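Arginase (RocF) (Helicobacter pylori, PDB 4G3H) probably hydrolyses L-arginine to L-ornithine and urea, using two manganese ions bound in each subunit. Local coordinates at residues Tyr62-Phe65 and Cys66-Leu70; Ala92-Phe95 and Gly96-Ala100. One frame throughout, in Å; residues are numbered along the deposited sequence.

Both contacts are local, each made within a single helix, so neither closes a long loop. From the N terminus, contact 1 comes first, on helix 59-78. The chain then passes through strand 84-87 of the parallel sheet and enters helix 94-104, whose N-terminal part carries contact 2. The two follow in series, neither crossing nor enclosing the other. They meet in space, with centres about 11 Å apart. Tyr62 OH packs 3.8 Å from Phe95 CD2, and Leu70 CD2 lies 3.9 Å from Gly96 CA. These touches pack helix 59-78 against helix 94-104. Contact 1 lies farther out, and contact 2 lies in the interior, nearer the manganese pair.

Contact 1: Tyr62-Phe65 and Cys66-Leu70; sequences YYLF and CKENL
Tyr62 meets Cys66 one helical turn on. The sulfur SG stands over one face of the tyrosine ring, 3.7 Å from its centroid and displaced toward the CZ side, a sulfur-aromatic contact. Phe53 also stacks with this ring. Tyr63 swings its ring toward the following turn, with CG anti to the backbone N (chi1 174°). Its OH accepts a hydrogen bond from Lys67 NZ at 2.6 Å. The lysine chain bends at chi3 to bring its amine there. Lys161 makes a cation-pi contact with the same tyrosine. All this lies on helix 59-78 of the arginase fold, an α/β fold built on a parallel sheet. Leu64 O takes the amide of Glu68 in a regular i to i+4 bond of 2.8 Å. At Phe65 the helix widens into a pi-type turn over 66-70. Phe65 O accepts from Asn69 N at 2.6 Å and from Leu70 N at 3.2 Å, from opposite faces of its carbonyl plane. The bond from Leu70 is the more bent, with an N-H...O angle of 141°. Asn69 CB sits over the centre of the Phe65 ring at 3.8 Å, and its amide plane stacks within 9° of the ring plane.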
ATOM      1  N   TYR A  62     -11.594  13.759  -9.405  1.00 38.47           N
ATOM      2  CA  TYR A  62     -10.670  12.997  -8.580  1.00 35.70           C
ATOM      3  C   TYR A  62      -9.789  13.955  -7.795  1.00 33.63           C
ATOM      4  O   TYR A  62      -9.566  13.777  -6.598  1.00 31.78           O
ATOM      5  CB  TYR A  62      -9.795  12.101  -9.455  1.00 39.08           C
ATOM      6  CG  TYR A  62      -8.764  11.316  -8.678  1.00 39.37           C
ATOM      7  CD1 TYR A  62      -9.121  10.176  -7.953  1.00 39.56           C
ATOM      8  CD2 TYR A  62      -7.427  11.717  -8.663  1.00 38.29           C
ATOM      9  CE1 TYR A  62      -8.167   9.451  -7.232  1.00 39.41           C
ATOM     10  CE2 TYR A  62      -6.470  11.007  -7.949  1.00 39.14           C
ATOM     11  CZ  TYR A  62      -6.843   9.877  -7.239  1.00 40.09           C
ATOM     12  OH  TYR A  62      -5.882   9.177  -6.552  1.00 42.02           O
ATOM     13  N   TYR A  63      -9.290  14.974  -8.479  1.00 30.74           N
ATOM     14  CA  TYR A  63      -8.432  15.959  -7.837  1.00 30.95           C
ATOM     15  C   TYR A  63      -9.138  16.591  -6.645  1.00 29.65           C
ATOM     16  O   TYR A  63      -8.616  16.598  -5.535  1.00 27.87           O
ATOM     17  CB  TYR A  63      -8.047  17.058  -8.826  1.00 33.88           C
ATOM     18  CG  TYR A  63      -7.280  18.186  -8.179  1.00 33.47           C
ATOM     19  CD1 TYR A  63      -5.933  18.047  -7.863  1.00 33.43           C
ATOM     20  CD2 TYR A  63      -7.914  19.383  -7.852  1.00 33.82           C
ATOM     21  CE1 TYR A  63      -5.233  19.070  -7.235  1.00 34.92           C
ATOM     22  CE2 TYR A  63      -7.224  20.414  -7.222  1.00 35.38           C
ATOM     23  CZ  TYR A  63      -5.885  20.250  -6.916  1.00 35.39           C
ATOM     24  OH  TYR A  63      -5.198  21.264  -6.292  1.00 35.14           O
ATOM     25  N   LEU A  64     -10.329  17.126  -6.891  1.00 31.17           N
ATOM     26  CA  LEU A  64     -11.105  17.776  -5.845  1.00 30.55           C
ATOM     27  C   LEU A  64     -11.441  16.838  -4.697  1.00 29.05           C
ATOM     28  O   LEU A  64     -11.337  17.218  -3.529  1.00 27.95           O
ATOM     29  CB  LEU A  64     -12.396  18.352  -6.428  1.00 50.00           C
ATOM     30  CG  LEU A  64     -12.242  19.533  -7.388  1.00 53.20           C
ATOM     31  CD1 LEU A  64     -13.610  19.939  -7.917  1.00 54.52           C
ATOM     32  CD2 LEU A  64     -11.582  20.699  -6.664  1.00 54.07           C
ATOM     33  N   PHE A  65     -11.843  15.615  -5.025  1.00 26.20           N
ATOM     34  CA  PHE A  65     -12.198  14.650  -3.993  1.00 27.03           C
ATOM     35  C   PHE A  65     -11.016  14.377  -3.075  1.00 27.06           C
ATOM     36  O   PHE A  65     -11.157  14.377  -1.852  1.00 26.11           O
ATOM     37  CB  PHE A  65     -12.674  13.333  -4.608  1.00 28.07           C
ATOM     38  CG  PHE A  65     -13.309  12.402  -3.608  1.00 29.62           C
ATOM     39  CD1 PHE A  65     -14.677  12.470  -3.342  1.00 27.61           C
ATOM     40  CD2 PHE A  65     -12.534  11.489  -2.896  1.00 28.28           C
ATOM     41  CE1 PHE A  65     -15.260  11.644  -2.380  1.00 28.58           C
ATOM     42  CE2 PHE A  65     -13.111  10.659  -1.930  1.00 28.82           C
ATOM     43  CZ  PHE A  65     -14.474  10.737  -1.673  1.00 27.12           C
ATOM     44  N   CYS A  66      -9.851  14.141  -3.669  1.00 27.86           N
ATOM     45  CA  CYS A  66      -8.651  13.869  -2.888  1.00 30.20           C
ATOM     46  C   CYS A  66      -8.289  15.043  -1.985  1.00 30.91           C
ATOM     47  O   CYS A  66      -8.048  14.868  -0.787  1.00 28.50           O
ATOM     48  CB  CYS A  66      -7.472  13.551  -3.813  1.00 36.97           C
ATOM     49  SG  CYS A  66      -7.530  11.896  -4.530  1.00 42.02           S
ATOM     50  N   LYS A  67      -8.254  16.241  -2.562  1.00 28.44           N
ATOM     51  CA  LYS A  67      -7.917  17.432  -1.794  1.00 29.76           C
ATOM     52  C   LYS A  67      -8.919  17.751  -0.688  1.00 29.39           C
ATOM     53  O   LYS A  67      -8.535  18.135   0.411  1.00 28.51           O
ATOM     54  CB  LYS A  67      -7.803  18.648  -2.718  1.00 43.87           C
ATOM     55  CG  LYS A  67      -7.783  19.975  -1.967  1.00 47.21           C
ATOM     56  CD  LYS A  67      -7.723  21.179  -2.897  1.00 51.35           C
ATOM     57  CE  LYS A  67      -6.341  21.350  -3.507  1.00 55.06           C
ATOM     58  NZ  LYS A  67      -6.250  22.597  -4.321  1.00 56.64           N
ATOM     59  N   GLU A  68     -10.202  17.579  -0.976  1.00 30.67           N
ATOM     60  CA  GLU A  68     -11.241  17.916  -0.009  1.00 32.52           C
ATOM     61  C   GLU A  68     -11.753  16.806   0.902  1.00 31.16           C
ATOM     62  O   GLU A  68     -12.211  17.089   2.011  1.00 29.82           O
ATOM     63  CB  GLU A  68     -12.429  18.537  -0.745  1.00 55.36           C
ATOM     64  CG  GLU A  68     -12.048  19.684  -1.667  1.00 61.69           C
ATOM     65  CD  GLU A  68     -13.243  20.259  -2.407  1.00 66.12           C
ATOM     66  OE1 GLU A  68     -13.940  19.494  -3.106  1.00 67.49           O
ATOM     67  OE2 GLU A  68     -13.483  21.480  -2.294  1.00 69.23           O
ATOM     68  N   ASN A  69     -11.684  15.555   0.451  1.00 32.94           N
ATOM     69  CA  ASN A  69     -12.187  14.442   1.254  1.00 31.88           C
ATOM     70  C   ASN A  69     -11.161  13.429   1.743  1.00 29.56           C
ATOM     71  O   ASN A  69     -10.839  13.383   2.930  1.00 28.84           O
ATOM     72  CB  ASN A  69     -13.272  13.675   0.489  1.00 40.25           C
ATOM     73  CG  ASN A  69     -14.549  14.462   0.337  1.00 43.85           C
ATOM     74  OD1 ASN A  69     -14.610  15.433  -0.416  1.00 48.70           O
ATOM     75  ND2 ASN A  69     -15.585  14.045   1.056  1.00 44.11           N
ATOM     76  N   LEU A  70     -10.663  12.609   0.824  1.00 24.08           N
ATOM     77  CA  LEU A  70      -9.708  11.566   1.166  1.00 21.66           C
ATOM     78  C   LEU A  70      -8.488  12.008   1.963  1.00 19.90           C
ATOM     79  O   LEU A  70      -8.231  11.476   3.044  1.00 19.03           O
ATOM     80  CB  LEU A  70      -9.246  10.838  -0.097  1.00 24.70           C
ATOM     81  CG  LEU A  70      -8.244   9.705   0.139  1.00 25.42           C
ATOM     82  CD1 LEU A  70      -8.819   8.697   1.131  1.00 24.05           C
ATOM     83  CD2 LEU A  70      -7.924   9.028  -1.186  1.00 28.94           C
TER

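Contact 2: Ala92-Phe95 and Gly96-Ala100; sequences ANMF and GIFQA
Phe95 and Gln99 form the tightest side-chain packing of this part of the helix. Gln99 CG lies over one face of the phenylalanine ring, toward the rim, and comes within 3.5 Å of CE1. Its chain bends at chi2 (-54°), which lays the amide along the ring with the two planes only 13° apart. The amide is fixed at both ends: OE1 is hydrogen-bonded to Arg102 NH1, and NE2 to Leu165 O. In the backbone, Gln99 N donates to Phe95 O at 2.9 Å.

Met94 and Phe98 pack less closely. Their side chains run side by side and point the same way. The methyl CE lies off-centre near the ring, 3.8 Å from Phe98 CG, while SD is 5.5 Å from the ring centroid and approaches it obliquely. This is a loose Met-aromatic contact. Tyr230 meets the Phe98 ring edge to face, so strand 228-234 backs this side.

The looser, water-bridged part is the N-terminal end, though its touching residues are buried too. There one water accepts a hydrogen bond from Gly96 N at 2.7 Å and donates a longer one to Ala92 O. It joins two backbone groups that have no direct bond to each other. Ile97 N donates to Asn93 O at 3.2 Å, and Ile97 CG1 packs against the same oxygen. The end of the Asn93 side chain leads away from residues 96-100, and its ND2 donates to Ser88 O.

Met94 is about 8 Å from a bound manganese ion, measured from its side chain. The arrangement is the buried N-terminal part of a helix following a strand of the parallel α/β arginase fold, close to its two-manganese site.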
ATOM      1  N   ALA A  92      -4.343   1.752  -6.028  1.00 21.37           N
ATOM      2  CA  ALA A  92      -4.358   3.121  -6.528  1.00 22.46           C
ATOM      3  C   ALA A  92      -4.637   4.121  -5.408  1.00 22.78           C
ATOM      4  O   ALA A  92      -4.186   5.261  -5.476  1.00 23.10           O
ATOM      5  CB  ALA A  92      -5.397   3.272  -7.642  1.00 19.84           C
ATOM      6  N   ASN A  93      -5.367   3.693  -4.376  1.00 21.76           N
ATOM      7  CA  ASN A  93      -5.692   4.579  -3.251  1.00 20.44           C
ATOM      8  C   ASN A  93      -4.472   4.945  -2.412  1.00 19.89           C
ATOM      9  O   ASN A  93      -4.527   5.854  -1.582  1.00 19.13           O
ATOM     10  CB  ASN A  93      -6.745   3.940  -2.338  1.00 18.56           C
ATOM     11  CG  ASN A  93      -8.089   3.780  -3.017  1.00 19.12           C
ATOM     12  OD1 ASN A  93      -8.477   4.601  -3.845  1.00 18.70           O
ATOM     13  ND2 ASN A  93      -8.819   2.727  -2.652  1.00 16.28           N
ATOM     14  N   MET A  94      -3.374   4.227  -2.628  1.00 18.88           N
ATOM     15  CA  MET A  94      -2.144   4.474  -1.891  1.00 20.65           C
ATOM     16  C   MET A  94      -1.663   5.912  -2.097  1.00 20.30           C
ATOM     17  O   MET A  94      -1.057   6.499  -1.208  1.00 18.71           O
ATOM     18  CB  MET A  94      -1.065   3.474  -2.332  1.00 21.74           C
ATOM     19  CG  MET A  94       0.274   3.604  -1.626  1.00 24.81           C
ATOM     20  SD  MET A  94       1.447   4.684  -2.498  1.00 30.05           S
ATOM     21  CE  MET A  94       2.869   4.619  -1.373  1.00 25.10           C
ATOM     22  N   PHE A  95      -1.943   6.485  -3.262  1.00 21.50           N
ATOM     23  CA  PHE A  95      -1.512   7.854  -3.525  1.00 23.11           C
ATOM     24  C   PHE A  95      -2.098   8.839  -2.519  1.00 22.94           C
ATOM     25  O   PHE A  95      -1.361   9.501  -1.784  1.00 22.47           O
ATOM     26  CB  PHE A  95      -1.907   8.296  -4.938  1.00 24.15           C
ATOM     27  CG  PHE A  95      -1.588   9.736  -5.221  1.00 24.39           C
ATOM     28  CD1 PHE A  95      -0.269  10.179  -5.222  1.00 25.97           C
ATOM     29  CD2 PHE A  95      -2.605  10.660  -5.431  1.00 26.83           C
ATOM     30  CE1 PHE A  95       0.034  11.524  -5.423  1.00 25.49           C
ATOM     31  CE2 PHE A  95      -2.311  12.014  -5.635  1.00 26.33           C
ATOM     32  CZ  PHE A  95      -0.989  12.442  -5.628  1.00 25.71           C
ATOM     33  N   GLY A  96      -3.425   8.939  -2.497  1.00 18.83           N
ATOM     34  CA  GLY A  96      -4.081   9.851  -1.577  1.00 18.82           C
ATOM     35  C   GLY A  96      -3.709   9.581  -0.129  1.00 17.89           C
ATOM     36  O   GLY A  96      -3.484  10.509   0.647  1.00 18.34           O
ATOM     37  N   ILE A  97      -3.634   8.308   0.241  1.00 19.14           N
ATOM     38  CA  ILE A  97      -3.284   7.935   1.610  1.00 19.77           C
ATOM     39  C   ILE A  97      -1.860   8.382   1.975  1.00 20.40           C
ATOM     40  O   ILE A  97      -1.625   8.949   3.050  1.00 18.35           O
ATOM     41  CB  ILE A  97      -3.382   6.396   1.805  1.00 17.29           C
ATOM     42  CG1 ILE A  97      -4.841   5.946   1.691  1.00 16.62           C
ATOM     43  CG2 ILE A  97      -2.819   5.998   3.159  1.00 16.49           C
ATOM     44  CD1 ILE A  97      -5.012   4.441   1.637  1.00 17.57           C
ATOM     45  N   PHE A  98      -0.916   8.121   1.075  1.00 19.84           N
ATOM     46  CA  PHE A  98       0.480   8.464   1.313  1.00 21.70           C
ATOM     47  C   PHE A  98       0.724   9.975   1.318  1.00 22.04           C
ATOM     48  O   PHE A  98       1.561  10.464   2.081  1.00 20.54           O
ATOM     49  CB  PHE A  98       1.375   7.781   0.271  1.00 21.88           C
ATOM     50  CG  PHE A  98       2.837   7.837   0.603  1.00 24.73           C
ATOM     51  CD1 PHE A  98       3.330   7.190   1.730  1.00 24.44           C
ATOM     52  CD2 PHE A  98       3.722   8.554  -0.202  1.00 24.08           C
ATOM     53  CE1 PHE A  98       4.688   7.259   2.052  1.00 26.18           C
ATOM     54  CE2 PHE A  98       5.075   8.629   0.110  1.00 24.29           C
ATOM     55  CZ  PHE A  98       5.561   7.983   1.240  1.00 23.09           C
ATOM     56  N   GLN A  99       0.005  10.709   0.471  1.00 21.69           N
ATOM     57  CA  GLN A  99       0.158  12.158   0.435  1.00 22.23           C
ATOM     58  C   GLN A  99      -0.258  12.712   1.796  1.00 22.88           C
ATOM     59  O   GLN A  99       0.361  13.646   2.315  1.00 21.46           O
ATOM     60  CB  GLN A  99      -0.705  12.786  -0.664  1.00 23.53           C
ATOM     61  CG  GLN A  99      -0.234  12.494  -2.088  1.00 26.90           C
ATOM     62  CD  GLN A  99       1.224  12.870  -2.322  1.00 28.48           C
ATOM     63  OE1 GLN A  99       2.130  12.075  -2.084  1.00 28.52           O
ATOM     64  NE2 GLN A  99       1.453  14.092  -2.781  1.00 30.85           N
ATOM     65  N   ALA A 100      -1.306  12.132   2.376  1.00 20.41           N
ATOM     66  CA  ALA A 100      -1.773  12.570   3.688  1.00 20.96           C
ATOM     67  C   ALA A 100      -0.683  12.263   4.714  1.00 22.58           C
ATOM     68  O   ALA A 100      -0.411  13.060   5.614  1.00 22.22           O
ATOM     69  CB  ALA A 100      -3.053  11.847   4.053  1.00 22.97           C
TER
HETATM   70  O   HOH W   1      -5.341   8.047  -4.230  1.00 34.62           O